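Local coordinates for phosphotriesterase family protein (Listeria monocytogenes serotype 4b str. H7858, PDB 3PNZ) that probably hydrolyses phosphorylated sugar lactones at a two-zinc centre, as a lactonase of the amidohydrolase fold, at residues 123-136 with 165-179. Numbering follows the deposited sequence.
With PO4 (phosphate ion), chain M.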
loop_
_atom_site.group_PDB
_atom_site.type_symbol
_atom_site.label_atom_id
_atom_site.label_comp_id
_atom_site.label_asym_id
_atom_site.label_seq_id
_atom_site.Cartn_x
_atom_site.Cartn_y
_atom_site.Cartn_z
ATOM N N ILE A 123 13.575 13.597 -9.855
ATOM C CA ILE A 123 13.108 12.574 -10.776
ATOM C C ILE A 123 13.342 12.965 -12.232
ATOM O O ILE A 123 13.702 12.127 -13.056
ATOM C CB ILE A 123 11.631 12.226 -10.502
ATOM C CG1 ILE A 123 11.515 11.589 -9.112
ATOM C CG2 ILE A 123 11.089 11.306 -11.589
ATOM C CD1 ILE A 123 10.102 11.493 -8.558
ATOM N N GLU A 124 13.177 14.248 -12.536
ATOM C CA GLU A 124 13.390 14.733 -13.892
ATOM C C GLU A 124 14.860 14.623 -14.307
ATOM O O GLU A 124 15.169 14.280 -15.449
ATOM C CB GLU A 124 12.898 16.181 -14.019
ATOM C CG GLU A 124 13.171 16.814 -15.370
ATOM C CD GLU A 124 12.543 16.044 -16.520
ATOM O OE1 GLU A 124 11.320 16.189 -16.732
ATOM O OE2 GLU A 124 13.271 15.298 -17.217
ATOM N N ASN A 125 15.762 14.884 -13.366
ATOM C CA ASN A 125 17.184 14.978 -13.687
ATOM C C ASN A 125 18.028 13.759 -13.324
ATOM O O ASN A 125 19.258 13.816 -13.341
ATOM C CB ASN A 125 17.768 16.249 -13.071
ATOM C CG ASN A 125 17.167 17.505 -13.671
ATOM O OD1 ASN A 125 17.487 17.879 -14.800
ATOM N ND2 ASN A 125 16.280 18.154 -12.926
ATOM N N THR A 126 17.366 12.650 -13.015
ATOM C CA THR A 126 18.051 11.419 -12.654
ATOM C C THR A 126 17.675 10.338 -13.658
ATOM O O THR A 126 16.514 10.236 -14.056
ATOM C CB THR A 126 17.666 10.987 -11.228
ATOM O OG1 THR A 126 18.037 12.019 -10.306
ATOM C CG2 THR A 126 18.346 9.685 -10.837
ATOM N N THR A 127 18.654 9.549 -14.092
ATOM C CA THR A 127 18.398 8.527 -15.102
ATOM C C THR A 127 17.526 7.431 -14.505
ATOM O O THR A 127 17.537 7.214 -13.297
ATOM C CB THR A 127 19.693 7.873 -15.607
ATOM O OG1 THR A 127 20.325 7.180 -14.524
ATOM C CG2 THR A 127 20.649 8.920 -16.169
ATOM N N THR A 128 16.790 6.732 -15.359
ATOM C CA THR A 128 15.961 5.621 -14.910
ATOM C C THR A 128 16.797 4.631 -14.090
ATOM O O THR A 128 16.363 4.155 -13.042
ATOM C CB THR A 128 15.275 4.908 -16.098
ATOM O OG1 THR A 128 14.530 5.863 -16.865
ATOM C CG2 THR A 128 14.331 3.829 -15.607
ATOM N N ASP A 129 18.012 4.345 -14.551
ATOM C CA ASP A 129 18.851 3.361 -13.866
ATOM C C ASP A 129 19.240 3.811 -12.460
ATOM O O ASP A 129 19.314 2.999 -11.538
ATOM C CB ASP A 129 20.091 3.028 -14.701
ATOM C CG ASP A 129 19.754 2.220 -15.945
ATOM O OD1 ASP A 129 18.591 1.773 -16.080
ATOM O OD2 ASP A 129 20.655 2.031 -16.792
ATOM N N LYS A 130 19.477 5.105 -12.295
ATOM C CA LYS A 130 19.799 5.641 -10.981
ATOM C C LYS A 130 18.573 5.657 -10.070
ATOM O O LYS A 130 18.690 5.482 -8.862
ATOM C CB LYS A 130 20.407 7.040 -11.101
ATOM C CG LYS A 130 21.857 7.031 -11.576
ATOM C CD LYS A 130 22.740 6.332 -10.556
ATOM C CE LYS A 130 24.182 6.206 -11.041
ATOM N NZ LYS A 130 25.006 5.414 -10.082
ATOM N N LEU A 131 17.393 5.869 -10.644
ATOM C CA LEU A 131 16.171 5.756 -9.856
ATOM C C LEU A 131 15.978 4.307 -9.402
ATOM O O LEU A 131 15.584 4.048 -8.262
ATOM C CB LEU A 131 14.955 6.277 -10.640
ATOM C CG LEU A 131 14.932 7.795 -10.868
ATOM C CD1 LEU A 131 13.738 8.194 -11.753
ATOM C CD2 LEU A 131 14.903 8.553 -9.546
ATOM N N THR A 132 16.273 3.365 -10.289
ATOM C CA THR A 132 16.228 1.955 -9.928
ATOM C C THR A 132 17.165 1.682 -8.746
ATOM O O THR A 132 16.776 1.043 -7.779
ATOM C CB THR A 132 16.592 1.061 -11.115
ATOM O OG1 THR A 132 15.598 1.206 -12.143
ATOM C CG2 THR A 132 16.675 -0.411 -10.684
ATOM N N GLU A 133 18.391 2.195 -8.818
ATOM C CA GLU A 133 19.356 1.997 -7.735
ATOM C C GLU A 133 18.801 2.462 -6.393
ATOM O O GLU A 133 18.977 1.795 -5.371
ATOM C CB GLU A 133 20.665 2.730 -8.023
ATOM C CG GLU A 133 21.413 2.240 -9.242
ATOM C CD GLU A 133 22.833 2.784 -9.303
ATOM O OE1 GLU A 133 23.308 3.325 -8.275
ATOM O OE2 GLU A 133 23.469 2.668 -10.375
ATOM N N PHE A 134 18.151 3.622 -6.401
ATOM C CA PHE A 134 17.542 4.172 -5.197
ATOM C C PHE A 134 16.516 3.209 -4.589
ATOM O O PHE A 134 16.529 2.945 -3.382
ATOM C CB PHE A 134 16.881 5.527 -5.496
ATOM C CG PHE A 134 15.884 5.941 -4.458
ATOM C CD1 PHE A 134 16.303 6.509 -3.268
ATOM C CD2 PHE A 134 14.527 5.735 -4.661
ATOM C CE1 PHE A 134 15.387 6.869 -2.297
ATOM C CE2 PHE A 134 13.605 6.096 -3.697
ATOM C CZ PHE A 134 14.035 6.662 -2.514
ATOM N N VAL A 135 15.633 2.681 -5.430
ATOM C CA VAL A 135 14.598 1.762 -4.973
ATOM C C VAL A 135 15.220 0.453 -4.483
ATOM O O VAL A 135 14.836 -0.076 -3.445
ATOM C CB VAL A 135 13.557 1.477 -6.082
ATOM C CG1 VAL A 135 12.513 0.472 -5.604
ATOM C CG2 VAL A 135 12.885 2.779 -6.533
ATOM N N VAL A 136 16.181 -0.068 -5.239
ATOM C CA VAL A 136 16.865 -1.294 -4.837
ATOM C C VAL A 136 17.523 -1.132 -3.465
ATOM O O VAL A 136 17.445 -2.019 -2.613
ATOM C CB VAL A 136 17.921 -1.715 -5.873
ATOM C CG1 VAL A 136 18.754 -2.882 -5.337
ATOM C CG2 VAL A 136 17.253 -2.100 -7.182
ATOM N N LEU A 165 6.919 11.298 -16.810
ATOM C CA LEU A 165 7.725 11.092 -15.606
ATOM C C LEU A 165 7.177 9.934 -14.783
ATOM O O LEU A 165 7.936 9.167 -14.194
ATOM C CB LEU A 165 7.800 12.352 -14.746
ATOM C CG LEU A 165 8.823 13.410 -15.164
ATOM C CD1 LEU A 165 8.797 14.580 -14.190
ATOM C CD2 LEU A 165 10.220 12.808 -15.233
ATOM N N GLU A 166 5.853 9.809 -14.741
ATOM C CA GLU A 166 5.256 8.692 -14.018
ATOM C C GLU A 166 5.695 7.387 -14.661
ATOM O O GLU A 166 6.067 6.440 -13.970
ATOM C CB GLU A 166 3.728 8.791 -13.993
ATOM C CG GLU A 166 3.204 9.793 -12.965
ATOM C CD GLU A 166 1.755 10.209 -13.204
ATOM O OE1 GLU A 166 1.139 9.759 -14.190
ATOM O OE2 GLU A 166 1.232 10.996 -12.393
ATOM N N GLU A 167 5.648 7.341 -15.986
ATOM C CA GLU A 167 6.063 6.161 -16.729
ATOM C C GLU A 167 7.514 5.791 -16.435
ATOM O O GLU A 167 7.852 4.612 -16.287
ATOM C CB GLU A 167 5.891 6.393 -18.232
ATOM C CG GLU A 167 6.382 5.244 -19.082
ATOM C CD GLU A 167 6.215 5.507 -20.561
ATOM O OE1 GLU A 167 5.334 6.316 -20.924
ATOM O OE2 GLU A 167 6.963 4.913 -21.360
ATOM N N LYS A 168 8.365 6.809 -16.385
ATOM C CA LYS A 168 9.763 6.630 -16.000
ATOM C C LYS A 168 9.873 5.916 -14.651
ATOM O O LYS A 168 10.663 4.968 -14.508
ATOM C CB LYS A 168 10.463 7.989 -15.942
ATOM C CG LYS A 168 11.958 7.944 -15.613
ATOM C CD LYS A 168 12.482 9.378 -15.426
ATOM C CE LYS A 168 13.979 9.490 -15.679
ATOM N NZ LYS A 168 14.422 10.912 -15.610
ATOM N N THR A 169 9.096 6.355 -13.662
ATOM C CA THR A 169 9.136 5.692 -12.356
ATOM C C THR A 169 8.594 4.261 -12.408
ATOM O O THR A 169 9.076 3.393 -11.680
ATOM C CB THR A 169 8.449 6.490 -11.222
ATOM O OG1 THR A 169 7.042 6.591 -11.475
ATOM C CG2 THR A 169 9.053 7.887 -11.091
ATOM N N ILE A 170 7.603 4.004 -13.254
ATOM C CA ILE A 170 7.109 2.634 -13.386
ATOM C C ILE A 170 8.232 1.725 -13.872
ATOM O O ILE A 170 8.438 0.639 -13.333
ATOM C CB ILE A 170 5.918 2.506 -14.368
ATOM C CG1 ILE A 170 4.753 3.399 -13.921
ATOM C CG2 ILE A 170 5.485 1.037 -14.476
ATOM C CD1 ILE A 170 3.528 3.296 -14.841
ATOM N N ARG A 171 8.956 2.173 -14.893
ATOM C CA ARG A 171 10.043 1.369 -15.441
ATOM C C ARG A 171 11.172 1.201 -14.417
ATOM O O ARG A 171 11.736 0.121 -14.297
ATOM C CB ARG A 171 10.552 1.951 -16.770
ATOM C CG ARG A 171 9.474 2.005 -17.839
ATOM C CD ARG A 171 10.022 2.366 -19.221
ATOM N NE ARG A 171 8.935 2.688 -20.147
ATOM C CZ ARG A 171 8.243 1.787 -20.832
ATOM N NH1 ARG A 171 8.520 0.495 -20.710
ATOM N NH2 ARG A 171 7.272 2.176 -21.649
ATOM N N ALA A 172 11.468 2.253 -13.657
ATOM C CA ALA A 172 12.508 2.182 -12.624
ATOM C C ALA A 172 12.138 1.136 -11.571
ATOM O O ALA A 172 12.975 0.345 -11.129
ATOM C CB ALA A 172 12.705 3.543 -11.969
ATOM N N VAL A 173 10.870 1.131 -11.178
ATOM C CA VAL A 173 10.383 0.192 -10.171
ATOM C C VAL A 173 10.323 -1.242 -10.699
ATOM O O VAL A 173 10.685 -2.183 -9.988
ATOM C CB VAL A 173 9.010 0.637 -9.634
ATOM C CG1 VAL A 173 8.367 -0.463 -8.812
ATOM C CG2 VAL A 173 9.179 1.906 -8.812
ATOM N N ALA A 174 9.887 -1.407 -11.949
ATOM C CA ALA A 174 9.889 -2.724 -12.578
ATOM C C ALA A 174 11.305 -3.304 -12.565
ATOM O O ALA A 174 11.523 -4.467 -12.229
ATOM C CB ALA A 174 9.350 -2.641 -13.999
ATOM N N ARG A 175 12.270 -2.469 -12.914
ATOM C CA ARG A 175 13.655 -2.918 -12.964
ATOM C C ARG A 175 14.207 -3.188 -11.566
ATOM O O ARG A 175 15.038 -4.083 -11.386
ATOM C CB ARG A 175 14.488 -1.925 -13.768
ATOM C CG ARG A 175 14.022 -1.888 -15.225
ATOM C CD ARG A 175 14.564 -0.701 -15.993
ATOM N NE ARG A 175 13.814 -0.509 -17.231
ATOM C CZ ARG A 175 14.102 0.416 -18.144
ATOM N NH1 ARG A 175 15.134 1.232 -17.960
ATOM N NH2 ARG A 175 13.359 0.519 -19.241
ATOM N N ALA A 176 13.723 -2.449 -10.571
ATOM C CA ALA A 176 14.085 -2.736 -9.183
ATOM C C ALA A 176 13.509 -4.085 -8.768
ATOM O O ALA A 176 14.137 -4.832 -8.015
ATOM C CB ALA A 176 13.615 -1.625 -8.244
ATOM N N HIS A 177 12.313 -4.412 -9.255
ATOM C CA HIS A 177 11.787 -5.746 -8.996
ATOM C C HIS A 177 12.695 -6.821 -9.592
ATOM O O HIS A 177 12.962 -7.844 -8.959
ATOM C CB HIS A 177 10.386 -5.965 -9.555
ATOM C CG HIS A 177 10.046 -7.417 -9.658
ATOM N ND1 HIS A 177 9.594 -8.149 -8.581
ATOM C CD2 HIS A 177 10.180 -8.293 -10.681
ATOM C CE1 HIS A 177 9.435 -9.409 -8.947
ATOM N NE2 HIS A 177 9.787 -9.523 -10.215
ATOM N N HIS A 178 13.140 -6.619 -10.825
ATOM C CA HIS A 178 13.978 -7.640 -11.454
ATOM C C HIS A 178 15.237 -7.912 -10.627
ATOM O O HIS A 178 15.695 -9.055 -10.543
ATOM C CB HIS A 178 14.330 -7.270 -12.889
ATOM C CG HIS A 178 13.200 -7.473 -13.848
ATOM N ND1 HIS A 178 12.581 -8.694 -14.012
ATOM C CD2 HIS A 178 12.579 -6.619 -14.695
ATOM C CE1 HIS A 178 11.627 -8.583 -14.917
ATOM N NE2 HIS A 178 11.608 -7.337 -15.351
ATOM N N GLU A 179 15.775 -6.867 -10.007
ATOM C CA GLU A 179 16.991 -6.997 -9.194
ATOM C C GLU A 179 16.764 -7.623 -7.810
ATOM O O GLU A 179 17.604 -8.396 -7.338
ATOM C CB GLU A 179 17.705 -5.646 -9.058
ATOM C CG GLU A 179 18.229 -5.081 -10.384
ATOM C CD GLU A 179 19.180 -3.899 -10.211
ATOM O OE1 GLU A 179 19.436 -3.489 -9.059
ATOM O OE2 GLU A 179 19.676 -3.378 -11.234
HETATM P P PO4 M . 16.647 7.472 -19.291
HETATM O O1 PO4 M . 17.121 6.044 -19.465
HETATM O O2 PO4 M . 15.181 7.568 -19.652
HETATM O O3 PO4 M . 17.436 8.391 -20.194
HETATM O O4 PO4 M . 16.851 7.889 -17.858
HETATM O O HOH W 1 13.249 12.030 -17.994
#
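Lys168 reaches out from helix 165-179 to the break between helices 119-124 and 128-140 and binds Ile123 O, at the end of the first helix, and Thr126 O in the turn. Its CG lies anti to the backbone N (chi1 -177°) and the rest of the chain is extended. This carries NZ to Ile123 O at 2.9 Å, nearly along the C=O axis. NZ also meets Thr126 O at 2.7 Å, 26° out of that carbonyl plane. A water accepts a third bond from NZ and gives a weak one to Glu124, while the methylenes run past Leu131 CD1 and Thr128 OG1. Thr127 caps the new helix by accepting from Lys130 N, and a phosphate ion, probably from the crystallisation liquor, is held at the same helix start by Thr128 N (2.8 Å to O4).

Further along, Thr128 and Thr132 are successive knobs in holes of helix 165-179. The Thr128 side chain sits among Lys168, Arg171, Ala172 and Arg175; Thr132 CG2 lies 3.6 Å from Ala176 N. Thr132 OG1, anti to the carbonyl carbon, comes within 2.9 Å of Ala172 O, though Thr128 O competes for its proton. The axes of segments 128-136 and 165-179 approach to 8.1 Å and cross at -53°, consistent with the small Ala172 and Ala176 at the interface: Ala172 CB meets Leu131 CB, and Ala176 CB takes Val135 CG1 at 3.5 Å. Arg175, salt-bridged to Glu204 through NE, makes a long second salt bridge from NH1 to Asp129 OD1 (4.0 Å). The contact joins helices on either side of strand 150-152 in sequence, neighbours in the outer layer of a TIM barrel of the phosphotriesterase family.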